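Local structure of CELL division inhibitor (1G3Q) at residues A202-E205 against G206-G210; D38-L41 against T42-N45; V154-V157 against L158-G162; D126-S129 against A130-S133; K224-V227 against K228-E231. The protein binds ADP and magnesium in a P-loop nucleotide site and is probably a MinD-family ATPase that takes part in the control of cell division. All coordinates share one frame; numbering follows the deposited sequence.

In the fold
All five contacts are local, but they sit in different parts of the alpha-beta-alpha fold. Interactions 1 and 2 lie nearest the nucleotide and are the most polar: the first faces the ribose and adenine, the second is a water-bridged loop beside the magnesium. Interaction 4 is the most buried and mainly apolar. Its helix 125-131 packs on helix 145-160, the site of interaction 3, which turns one flank inward and its lysines outward. T42 and L41 of interaction 2 also touch D126 of interaction 4. Interaction 5, on helix 221-235, lies near ADP, the F226 side chain about 6 Å away, and meets interaction 1 where I203 packs on F226.

Interaction 1 (A202-E205 against G206-G210); sequences AIRE and GTLEG. With ADP (adenosine-5'-diphosphate), chain C.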
loop_
_atom_site.group_PDB
_atom_site.type_symbol
_atom_site.label_atom_id
_atom_site.label_comp_id
_atom_site.label_asym_id
_atom_site.label_seq_id
_atom_site.Cartn_x
_atom_site.Cartn_y
_atom_site.Cartn_z
ATOM N N ALA A 202 6.718 4.530 17.073
ATOM C CA ALA A 202 7.381 3.300 16.632
ATOM C C ALA A 202 7.248 3.088 15.127
ATOM O O ALA A 202 8.155 2.557 14.474
ATOM C CB ALA A 202 6.809 2.102 17.374
ATOM N N ILE A 203 6.109 3.495 14.575
ATOM C CA ILE A 203 5.870 3.349 13.147
ATOM C C ILE A 203 6.815 4.267 12.368
ATOM O O ILE A 203 7.425 3.855 11.380
ATOM C CB ILE A 203 4.390 3.666 12.807
ATOM C CG1 ILE A 203 3.498 2.522 13.306
ATOM C CG2 ILE A 203 4.223 3.865 11.310
ATOM C CD1 ILE A 203 1.990 2.752 13.115
ATOM N N ARG A 204 6.937 5.510 12.827
ATOM C CA ARG A 204 7.826 6.482 12.191
ATOM C C ARG A 204 9.266 5.981 12.307
ATOM O O ARG A 204 10.059 6.105 11.373
ATOM C CB ARG A 204 7.685 7.849 12.876
ATOM C CG ARG A 204 8.730 8.896 12.475
ATOM C CD ARG A 204 8.703 9.225 10.984
ATOM N NE ARG A 204 9.656 10.284 10.644
ATOM C CZ ARG A 204 10.022 10.599 9.404
ATOM N NH1 ARG A 204 10.895 11.577 9.198
ATOM N NH2 ARG A 204 9.525 9.934 8.367
ATOM N N GLU A 205 9.598 5.403 13.456
ATOM C CA GLU A 205 10.943 4.891 13.663
ATOM C C GLU A 205 11.240 3.794 12.643
ATOM O O GLU A 205 12.331 3.749 12.070
ATOM C CB GLU A 205 11.102 4.340 15.082
ATOM C CG GLU A 205 12.559 4.109 15.462
ATOM C CD GLU A 205 12.741 3.631 16.894
ATOM O OE1 GLU A 205 11.829 3.837 17.727
ATOM O OE2 GLU A 205 13.814 3.061 17.188
ATOM N N GLY A 206 10.268 2.912 12.417
ATOM C CA GLY A 206 10.456 1.843 11.452
ATOM C C GLY A 206 10.684 2.415 10.063
ATOM O O GLY A 206 11.555 1.959 9.319
ATOM N N THR A 207 9.892 3.421 9.713
ATOM C CA THR A 207 10.011 4.070 8.415
ATOM C C THR A 207 11.446 4.540 8.172
ATOM O O THR A 207 12.036 4.242 7.137
ATOM C CB THR A 207 9.069 5.290 8.314
ATOM O OG1 THR A 207 7.705 4.851 8.400
ATOM C CG2 THR A 207 9.281 6.023 6.995
ATOM N N LEU A 208 11.999 5.263 9.138
ATOM C CA LEU A 208 13.354 5.788 9.024
ATOM C C LEU A 208 14.415 4.691 9.066
ATOM O O LEU A 208 15.475 4.815 8.456
ATOM C CB LEU A 208 13.608 6.813 10.142
ATOM C CG LEU A 208 12.746 8.083 10.074
ATOM C CD1 LEU A 208 13.049 8.998 11.255
ATOM C CD2 LEU A 208 13.020 8.809 8.762
ATOM N N GLU A 209 14.119 3.615 9.781
ATOM C CA GLU A 209 15.045 2.494 9.913
ATOM C C GLU A 209 15.101 1.616 8.666
ATOM O O GLU A 209 16.094 0.930 8.425
ATOM C CB GLU A 209 14.631 1.632 11.109
ATOM C CG GLU A 209 15.556 0.468 11.408
ATOM C CD GLU A 209 16.908 0.920 11.903
ATOM O OE1 GLU A 209 16.986 2.016 12.489
ATOM O OE2 GLU A 209 17.890 0.175 11.724
ATOM N N GLY A 210 14.040 1.629 7.870
ATOM C CA GLY A 210 14.029 0.778 6.692
ATOM C C GLY A 210 13.573 -0.615 7.093
ATOM O O GLY A 210 13.820 -1.601 6.395
HETATM P PB ADP C . 1.730 8.213 2.224
HETATM O O1B ADP C . 2.082 9.453 1.564
HETATM O O2B ADP C . 0.268 8.114 2.356
HETATM O O3B ADP C . 2.333 6.821 1.557
HETATM P PA ADP C . 3.381 7.481 4.403
HETATM O O1A ADP C . 4.687 7.680 3.878
HETATM O O2A ADP C . 3.013 6.095 4.528
HETATM O O3A ADP C . 2.297 8.243 3.665
HETATM O "O5'" ADP C . 3.393 8.085 5.780
HETATM C "C5'" ADP C . 3.732 9.499 6.052
HETATM C "C4'" ADP C . 4.582 9.642 7.263
HETATM O "O4'" ADP C . 3.816 9.440 8.485
HETATM C "C3'" ADP C . 5.707 8.660 7.367
HETATM O "O3'" ADP C . 6.912 9.321 7.745
HETATM C "C2'" ADP C . 5.322 7.669 8.423
HETATM O "O2'" ADP C . 6.396 7.116 9.180
HETATM C "C1'" ADP C . 4.401 8.394 9.308
HETATM N N9 ADP C . 3.242 7.586 9.777
HETATM C C8 ADP C . 2.243 6.874 9.094
HETATM N N7 ADP C . 1.368 6.268 9.844
HETATM C C5 ADP C . 1.783 6.576 11.120
HETATM C C6 ADP C . 1.273 6.228 12.403
HETATM N N6 ADP C . 0.186 5.462 12.501
HETATM N N1 ADP C . 1.938 6.710 13.533
HETATM C C2 ADP C . 3.052 7.495 13.405
HETATM N N3 ADP C . 3.603 7.870 12.225
HETATM C C4 ADP C . 2.926 7.381 11.115
#
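G206 N, T207 N, L208 N and E209 N bond back four residues to the carbonyl oxygens of A202, I203, R204 and E205, the straightest being L208 N to R204 O at 3.1 Å (N-H...O 166°). This is the end of helix 201-209, closed by a Schellman motif in which G210 takes positive phi. One flank of the last turns lines the ADP pocket. T207 carries OG1 anti to its carbonyl carbon (chi1 -64°), which sets the hydroxyl 2.7 Å from the ribose O2' of ADP in a hydrogen bond that either oxygen could donate. R204 reaches the same sugar by bending at chi2 (61°): its NH2 makes a weak, strongly angled bond of 2.8 Å to O3'. The guanidinium is backed on one face by L208, whose CD2 comes within 3.5 Å of NH1 and sits toward the rim of the flat group. I203, a turn before T207, lies against the adenine with CG2 3.7 Å from C5 and CD1 3.6 Å from C6. E205 points to another side of the helix, where OE1 forms a salt bridge with K217. Both ribose hydroxyls are thus met by polar groups of this helix, O3' only weakly, while the base meets the aliphatic branches of I203, a division of labour consistent with holding the nucleoside half of ADP, the phosphates being bound by the P-loop.

Interaction 2 (D38-L41 against T42-N45); sequences DGDL and TMAN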
loop_
_atom_site.group_PDB
_atom_site.type_symbol
_atom_site.label_atom_id
_atom_site.label_comp_id
_atom_site.label_asym_id
_atom_site.label_seq_id
_atom_site.Cartn_x
_atom_site.Cartn_y
_atom_site.Cartn_z
ATOM N N ASP A 38 5.603 -0.635 -5.764
ATOM C CA ASP A 38 5.625 0.810 -5.591
ATOM C C ASP A 38 4.997 1.469 -6.810
ATOM O O ASP A 38 5.681 1.762 -7.792
ATOM C CB ASP A 38 7.053 1.334 -5.424
ATOM C CG ASP A 38 7.079 2.776 -4.950
ATOM O OD1 ASP A 38 6.037 3.459 -5.080
ATOM O OD2 ASP A 38 8.128 3.231 -4.449
ATOM N N GLY A 39 3.688 1.692 -6.746
ATOM C CA GLY A 39 2.994 2.323 -7.852
ATOM C C GLY A 39 2.957 3.839 -7.738
ATOM O O GLY A 39 2.256 4.506 -8.504
ATOM N N ASP A 40 3.694 4.390 -6.777
ATOM C CA ASP A 40 3.735 5.839 -6.602
ATOM C C ASP A 40 4.904 6.335 -7.444
ATOM O O ASP A 40 5.982 6.651 -6.934
ATOM C CB ASP A 40 3.950 6.206 -5.132
ATOM C CG ASP A 40 3.402 7.576 -4.800
ATOM O OD1 ASP A 40 3.467 8.454 -5.685
ATOM O OD2 ASP A 40 2.915 7.780 -3.664
ATOM N N LEU A 41 4.666 6.401 -8.747
ATOM C CA LEU A 41 5.675 6.792 -9.714
ATOM C C LEU A 41 6.433 8.097 -9.470
ATOM O O LEU A 41 7.634 8.162 -9.739
ATOM C CB LEU A 41 5.054 6.800 -11.117
ATOM C CG LEU A 41 4.378 5.483 -11.538
ATOM C CD1 LEU A 41 3.871 5.596 -12.971
ATOM C CD2 LEU A 41 5.367 4.332 -11.423
ATOM N N THR A 42 5.761 9.127 -8.965
ATOM C CA THR A 42 6.443 10.405 -8.738
ATOM C C THR A 42 7.074 10.532 -7.358
ATOM O O THR A 42 7.835 11.471 -7.108
ATOM C CB THR A 42 5.492 11.607 -8.929
ATOM O OG1 THR A 42 4.470 11.569 -7.928
ATOM C CG2 THR A 42 4.847 11.573 -10.309
ATOM N N MET A 43 6.764 9.595 -6.465
ATOM C CA MET A 43 7.305 9.621 -5.108
ATOM C C MET A 43 7.618 8.203 -4.640
ATOM O O MET A 43 7.007 7.708 -3.702
ATOM C CB MET A 43 6.291 10.258 -4.149
ATOM C CG MET A 43 5.886 11.680 -4.512
ATOM S SD MET A 43 7.235 12.878 -4.348
ATOM C CE MET A 43 6.990 13.402 -2.647
ATOM N N ALA A 44 8.570 7.552 -5.299
ATOM C CA ALA A 44 8.935 6.185 -4.945
ATOM C C ALA A 44 9.606 6.141 -3.577
ATOM O O ALA A 44 10.704 6.665 -3.410
ATOM C CB ALA A 44 9.861 5.606 -6.005
ATOM N N ASN A 45 8.938 5.524 -2.603
ATOM C CA ASN A 45 9.465 5.410 -1.241
ATOM C C ASN A 45 9.421 3.972 -0.716
ATOM O O ASN A 45 10.180 3.614 0.177
ATOM C CB ASN A 45 8.650 6.273 -0.264
ATOM C CG ASN A 45 8.770 7.759 -0.537
ATOM O OD1 ASN A 45 9.863 8.325 -0.504
ATOM N ND2 ASN A 45 7.637 8.405 -0.796
HETATM O O HOH W 1 5.325 6.871 -1.826
HETATM O O HOH W 2 3.063 9.436 -8.420
#
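D40 and M43 lie side by side and point the same way, with D40 OD1 3.7 Å from M43 CB. The carboxylate of D40 is swung over the turn by a first torsion that puts CG opposite the backbone N (chi1 -154°), and each of its oxygens reaches a water. One water gives protons to D40 OD2 and, at 2.7 Å, to M43 O, and accepts from N45 ND2. The other donates to D40 OD1 at 2.9 Å, accepts from T42 N and is also hydrogen-bonded to T42 OG1 at 2.6 Å. D40 to M43 form a type I beta turn, closed by M43 N to D40 O (3.1 Å) with the donor 56° out of the carbonyl plane. The turn belongs to the loop that leaves strand 34-38 beside the P-loop. D40 belongs to a magnesium-binding site seen in a structure of this protein; here its side chain is about 4 Å from the bound magnesium, too far to coordinate it directly. D38 is directed at the other end of the loop: OD2 sits 3.3 Å from A44 CB and accepts a weak hydrogen bond from L46 N, while OD1 accepts from D40 N at 3.0 Å in an Asx turn.

Interaction 3 (V154-V157 against L158-G162); sequences VGIV and LKKAG
V154 and L158 make an apolar contact one helical turn apart, on the inner flank of helix 145-160 near its C-terminal end, within the beta-alpha-beta unit formed with strands 136-141 and 164-173. The two side chains lie alongside each other and point the same way, V154 CG1 meeting L158 CD1 at 4.0 Å. L158 CG is placed opposite its carbonyl carbon (chi1 -63°), which lays the branch back over V154 O, 3.3 Å from CG. The backbone below is regular, with L158 N to V154 O at 2.9 Å and almost straight (172°). On another side of the helix the extended chain of K160 runs beside I156, and CE is tight against I156 CG2 at 3.4 Å; aliphatic carbons do the touching there. A161 N still bonds to V157 O, and G162, with positive phi, ends the helix in a Schellman motif. With an alanine at L158, V154 CG1 would probably lose its partner within the helix, and a gap would open beside M131. L158 packs with CD2 3.6 Å from M131 CB, V154 and V157 also touch helix 125-131, and L158 and K159 rest on I165 of strand 164-173.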
loop_
_atom_site.group_PDB
_atom_site.type_symbol
_atom_site.label_atom_id
_atom_site.label_comp_id
_atom_site.label_asym_id
_atom_site.label_seq_id
_atom_site.Cartn_x
_atom_site.Cartn_y
_atom_site.Cartn_z
ATOM N N VAL A 154 -12.917 8.110 -3.568
ATOM C CA VAL A 154 -12.017 7.240 -4.308
ATOM C C VAL A 154 -12.588 5.826 -4.295
ATOM O O VAL A 154 -12.609 5.147 -5.318
ATOM C CB VAL A 154 -10.602 7.227 -3.682
ATOM C CG1 VAL A 154 -9.721 6.225 -4.409
ATOM C CG2 VAL A 154 -9.991 8.620 -3.758
ATOM N N GLY A 155 -13.059 5.398 -3.127
ATOM C CA GLY A 155 -13.634 4.071 -3.002
ATOM C C GLY A 155 -14.813 3.879 -3.937
ATOM O O GLY A 155 -14.955 2.830 -4.571
ATOM N N ILE A 156 -15.663 4.897 -4.026
ATOM C CA ILE A 156 -16.829 4.836 -4.897
ATOM C C ILE A 156 -16.374 4.686 -6.346
ATOM O O ILE A 156 -16.922 3.880 -7.096
ATOM C CB ILE A 156 -17.694 6.108 -4.756
ATOM C CG1 ILE A 156 -18.161 6.248 -3.306
ATOM C CG2 ILE A 156 -18.893 6.038 -5.695
ATOM C CD1 ILE A 156 -19.018 7.469 -3.042
ATOM N N VAL A 157 -15.361 5.455 -6.731
ATOM C CA VAL A 157 -14.838 5.388 -8.090
ATOM C C VAL A 157 -14.312 3.987 -8.383
ATOM O O VAL A 157 -14.656 3.384 -9.400
ATOM C CB VAL A 157 -13.694 6.405 -8.308
ATOM C CG1 VAL A 157 -13.035 6.164 -9.658
ATOM C CG2 VAL A 157 -14.240 7.827 -8.238
ATOM N N LEU A 158 -13.477 3.470 -7.488
ATOM C CA LEU A 158 -12.911 2.139 -7.668
ATOM C C LEU A 158 -14.006 1.076 -7.676
ATOM O O LEU A 158 -13.931 0.106 -8.425
ATOM C CB LEU A 158 -11.897 1.840 -6.559
ATOM C CG LEU A 158 -10.669 2.756 -6.531
ATOM C CD1 LEU A 158 -9.764 2.367 -5.370
ATOM C CD2 LEU A 158 -9.920 2.655 -7.854
ATOM N N LYS A 159 -15.020 1.260 -6.839
ATOM C CA LYS A 159 -16.121 0.306 -6.777
ATOM C C LYS A 159 -16.810 0.234 -8.138
ATOM O O LYS A 159 -17.105 -0.853 -8.640
ATOM C CB LYS A 159 -17.128 0.728 -5.707
ATOM C CG LYS A 159 -18.238 -0.283 -5.480
ATOM C CD LYS A 159 -19.204 0.196 -4.411
ATOM C CE LYS A 159 -20.290 -0.838 -4.149
ATOM N NZ LYS A 159 -21.288 -0.337 -3.163
ATOM N N LYS A 160 -17.055 1.399 -8.733
ATOM C CA LYS A 160 -17.704 1.472 -10.037
ATOM C C LYS A 160 -16.789 0.915 -11.124
ATOM O O LYS A 160 -17.260 0.401 -12.141
ATOM C CB LYS A 160 -18.076 2.923 -10.360
ATOM C CG LYS A 160 -19.070 3.534 -9.377
ATOM C CD LYS A 160 -19.379 4.991 -9.705
ATOM C CE LYS A 160 -20.420 5.554 -8.749
ATOM N NZ LYS A 160 -20.719 6.988 -9.015
ATOM N N ALA A 161 -15.480 1.013 -10.903
ATOM C CA ALA A 161 -14.506 0.513 -11.865
ATOM C C ALA A 161 -14.426 -1.011 -11.834
ATOM O O ALA A 161 -13.775 -1.624 -12.681
ATOM C CB ALA A 161 -13.133 1.119 -11.586
ATOM N N GLY A 162 -15.082 -1.620 -10.849
ATOM C CA GLY A 162 -15.077 -3.069 -10.757
ATOM C C GLY A 162 -14.286 -3.686 -9.615
ATOM O O GLY A 162 -14.328 -4.901 -9.428
#

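Interaction 4 (D126-S129 against A130-S133); sequences DAMS and AMLS
M128 SD and M131 CE meet at 3.6 Å in the apolar centre of this contact, where the two thioether chains cross at an angle. They belong to helix 125-131, the connection of a beta-alpha-beta crossover between the parallel strands 114-118 and 136-141 of the P-loop NTPase sheet. M131 is extended at chi2 and bends at chi3 (-73°), bringing CE back along the helix to 4.2 Å from A127 CB. M128 is bent at both chi2 and chi3, a fold that carries its methyl the other way, to L132, with CE 3.8 Å from CD1. A run of methyls and sulfur therefore extends from A127 through both methionines to L132, just past the helix. Helix 145-160 covers this run, V157 lying on M128 and V154 on M131. Replacing M131 by an alanine would probably leave M128 SD and A127 CB without their methyl partner and open a gap facing V154. Around the apolar centre the backbone keeps helical bonds: A130 N to D126 O, M131 N to A127 O (3.0 Å, nearly straight at 172°) and L132 N to M128 O at 2.9 Å. M131 O is also taken up by S6 OG of strand 3-8. At the polar edge the two serines use their hydroxyls on main-chain oxygens. S129 OG bonds back to L125 O, while S133, just past the helix, gives its OG proton to S129 O at 2.8 Å, lying in the plane of that carbonyl.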
loop_
_atom_site.group_PDB
_atom_site.type_symbol
_atom_site.label_atom_id
_atom_site.label_comp_id
_atom_site.label_asym_id
_atom_site.label_seq_id
_atom_site.Cartn_x
_atom_site.Cartn_y
_atom_site.Cartn_z
ATOM N N ASP A 126 -1.647 9.032 -12.884
ATOM C CA ASP A 126 -0.800 8.083 -12.168
ATOM C C ASP A 126 -1.586 7.337 -11.093
ATOM O O ASP A 126 -1.480 6.117 -10.973
ATOM C CB ASP A 126 0.396 8.802 -11.529
ATOM C CG ASP A 126 1.448 9.201 -12.545
ATOM O OD1 ASP A 126 1.201 9.047 -13.761
ATOM O OD2 ASP A 126 2.528 9.673 -12.126
ATOM N N ALA A 127 -2.375 8.073 -10.316
ATOM C CA ALA A 127 -3.170 7.476 -9.247
ATOM C C ALA A 127 -4.152 6.442 -9.786
ATOM O O ALA A 127 -4.238 5.327 -9.269
ATOM C CB ALA A 127 -3.925 8.563 -8.485
ATOM N N MET A 128 -4.890 6.813 -10.827
ATOM C CA MET A 128 -5.869 5.909 -11.421
ATOM C C MET A 128 -5.219 4.672 -12.030
ATOM O O MET A 128 -5.717 3.558 -11.865
ATOM C CB MET A 128 -6.684 6.636 -12.493
ATOM C CG MET A 128 -7.621 7.708 -11.960
ATOM S SD MET A 128 -8.872 7.070 -10.820
ATOM C CE MET A 128 -9.666 5.842 -11.830
ATOM N N SER A 129 -4.109 4.870 -12.735
ATOM C CA SER A 129 -3.399 3.762 -13.371
ATOM C C SER A 129 -2.941 2.727 -12.349
ATOM O O SER A 129 -2.994 1.525 -12.600
ATOM C CB SER A 129 -2.183 4.283 -14.139
ATOM O OG SER A 129 -2.574 5.210 -15.133
ATOM N N ALA A 130 -2.488 3.203 -11.197
ATOM C CA ALA A 130 -2.015 2.316 -10.144
ATOM C C ALA A 130 -3.185 1.607 -9.473
ATOM O O ALA A 130 -3.216 0.378 -9.403
ATOM C CB ALA A 130 -1.212 3.113 -9.109
ATOM N N MET A 131 -4.154 2.378 -8.992
ATOM C CA MET A 131 -5.313 1.802 -8.318
ATOM C C MET A 131 -6.043 0.789 -9.190
ATOM O O MET A 131 -6.446 -0.272 -8.710
ATOM C CB MET A 131 -6.291 2.903 -7.893
ATOM C CG MET A 131 -5.702 3.912 -6.919
ATOM S SD MET A 131 -6.938 5.062 -6.293
ATOM C CE MET A 131 -7.191 6.094 -7.757
ATOM N N LEU A 132 -6.205 1.113 -10.471
ATOM C CA LEU A 132 -6.903 0.226 -11.392
ATOM C C LEU A 132 -6.112 -1.019 -11.770
ATOM O O LEU A 132 -6.586 -1.847 -12.557
ATOM C CB LEU A 132 -7.314 0.984 -12.657
ATOM C CG LEU A 132 -8.412 2.033 -12.447
ATOM C CD1 LEU A 132 -8.698 2.751 -13.760
ATOM C CD2 LEU A 132 -9.669 1.357 -11.928
ATOM N N SER A 133 -4.909 -1.151 -11.217
ATOM C CA SER A 133 -4.080 -2.323 -11.482
ATOM C C SER A 133 -4.466 -3.429 -10.505
ATOM O O SER A 133 -4.061 -4.581 -10.667
ATOM C CB SER A 133 -2.591 -1.993 -11.313
ATOM O OG SER A 133 -2.125 -1.137 -12.343
#

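Interaction 5 (K224-V227 against K228-E231); sequences KAFV and KLAE
L229 N to A225 O and A230 N to F226 O, both 2.9 Å, are the shortest of four successive backbone bonds in the middle of helix 221-235. K228 N to K224 O and E231 N to V227 O, each 3.1 Å, complete the set, and all four have N-H...O angles between 151° and 159°. The charged side chains lie on the outer flank. K224 pairs with E219, outside this pair of segments, in a salt bridge, and the extended K228 runs its CG past K224 O at 3.4 Å, so that its aliphatic carbons pass the main chain before the ammonium is reached. Inward, the packing is apolar. F226 and L229 lie side by side and point the same way, the leucine methyl CD2 meeting the ring at its edge, near the ring plane, 4.2 Å from F226 CD2. L229 has CG opposite the backbone N (chi1 175°), and its bent chi2 helps to direct that methyl at the ring. A230 turns toward L23 and A26. The same inner flank rests on helix 16-29 and on strand 193-198, where F226 touches V19 and I197. F226 also packs on I203, the residue that lies against adenine. The helix is thus amphipathic: its ring and methyls pack by dispersion next to the nucleotide pocket, and its charged ends stay on the outer side.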
loop_
_atom_site.group_PDB
_atom_site.type_symbol
_atom_site.label_atom_id
_atom_site.label_comp_id
_atom_site.label_asym_id
_atom_site.label_seq_id
_atom_site.Cartn_x
_atom_site.Cartn_y
_atom_site.Cartn_z
ATOM N N LYS A 224 1.289 -4.363 16.675
ATOM C CA LYS A 224 0.182 -5.260 16.980
ATOM C C LYS A 224 -1.064 -4.986 16.137
ATOM O O LYS A 224 -1.754 -5.919 15.733
ATOM C CB LYS A 224 -0.140 -5.193 18.475
ATOM C CG LYS A 224 0.940 -5.841 19.338
ATOM C CD LYS A 224 0.753 -5.559 20.824
ATOM C CE LYS A 224 1.789 -6.321 21.644
ATOM N NZ LYS A 224 1.787 -5.946 23.090
ATOM N N ALA A 225 -1.352 -3.715 15.865
ATOM C CA ALA A 225 -2.516 -3.371 15.054
ATOM C C ALA A 225 -2.336 -3.892 13.626
ATOM O O ALA A 225 -3.286 -4.385 13.012
ATOM C CB ALA A 225 -2.729 -1.862 15.046
ATOM N N PHE A 226 -1.118 -3.795 13.095
ATOM C CA PHE A 226 -0.867 -4.285 11.743
ATOM C C PHE A 226 -0.966 -5.805 11.652
ATOM O O PHE A 226 -1.380 -6.342 10.620
ATOM C CB PHE A 226 0.501 -3.810 11.237
ATOM C CG PHE A 226 0.469 -2.440 10.621
ATOM C CD1 PHE A 226 1.211 -1.397 11.161
ATOM C CD2 PHE A 226 -0.322 -2.191 9.502
ATOM C CE1 PHE A 226 1.168 -0.123 10.599
ATOM C CE2 PHE A 226 -0.376 -0.922 8.929
ATOM C CZ PHE A 226 0.373 0.117 9.481
ATOM N N VAL A 227 -0.582 -6.499 12.720
ATOM C CA VAL A 227 -0.673 -7.955 12.730
ATOM C C VAL A 227 -2.152 -8.331 12.648
ATOM O O VAL A 227 -2.522 -9.252 11.922
ATOM C CB VAL A 227 -0.056 -8.560 14.013
ATOM C CG1 VAL A 227 -0.343 -10.058 14.076
ATOM C CG2 VAL A 227 1.454 -8.329 14.023
ATOM N N LYS A 228 -2.991 -7.606 13.387
ATOM C CA LYS A 228 -4.430 -7.856 13.375
ATOM C C LYS A 228 -5.007 -7.537 12.000
ATOM O O LYS A 228 -5.877 -8.255 11.507
ATOM C CB LYS A 228 -5.139 -7.018 14.444
ATOM C CG LYS A 228 -4.824 -7.454 15.868
ATOM C CD LYS A 228 -5.685 -6.721 16.885
ATOM C CE LYS A 228 -5.372 -7.183 18.306
ATOM N NZ LYS A 228 -6.279 -6.563 19.320
ATOM N N LEU A 229 -4.519 -6.466 11.378
ATOM C CA LEU A 229 -4.991 -6.102 10.047
ATOM C C LEU A 229 -4.696 -7.239 9.071
ATOM O O LEU A 229 -5.543 -7.602 8.253
ATOM C CB LEU A 229 -4.307 -4.822 9.547
ATOM C CG LEU A 229 -4.676 -4.464 8.096
ATOM C CD1 LEU A 229 -6.169 -4.133 8.019
ATOM C CD2 LEU A 229 -3.849 -3.284 7.606
ATOM N N ALA A 230 -3.489 -7.792 9.153
ATOM C CA ALA A 230 -3.086 -8.887 8.277
ATOM C C ALA A 230 -4.035 -10.066 8.460
ATOM O O ALA A 230 -4.413 -10.727 7.496
ATOM C CB ALA A 230 -1.661 -9.311 8.587
ATOM N N GLU A 231 -4.413 -10.323 9.708
ATOM C CA GLU A 231 -5.329 -11.413 10.019
ATOM C C GLU A 231 -6.664 -11.147 9.324
ATOM O O GLU A 231 -7.221 -12.029 8.671
ATOM C CB GLU A 231 -5.539 -11.508 11.531
ATOM C CG GLU A 231 -6.196 -12.801 11.990
ATOM C CD GLU A 231 -6.569 -12.778 13.461
ATOM O OE1 GLU A 231 -5.782 -12.232 14.266
ATOM O OE2 GLU A 231 -7.642 -13.313 13.813
#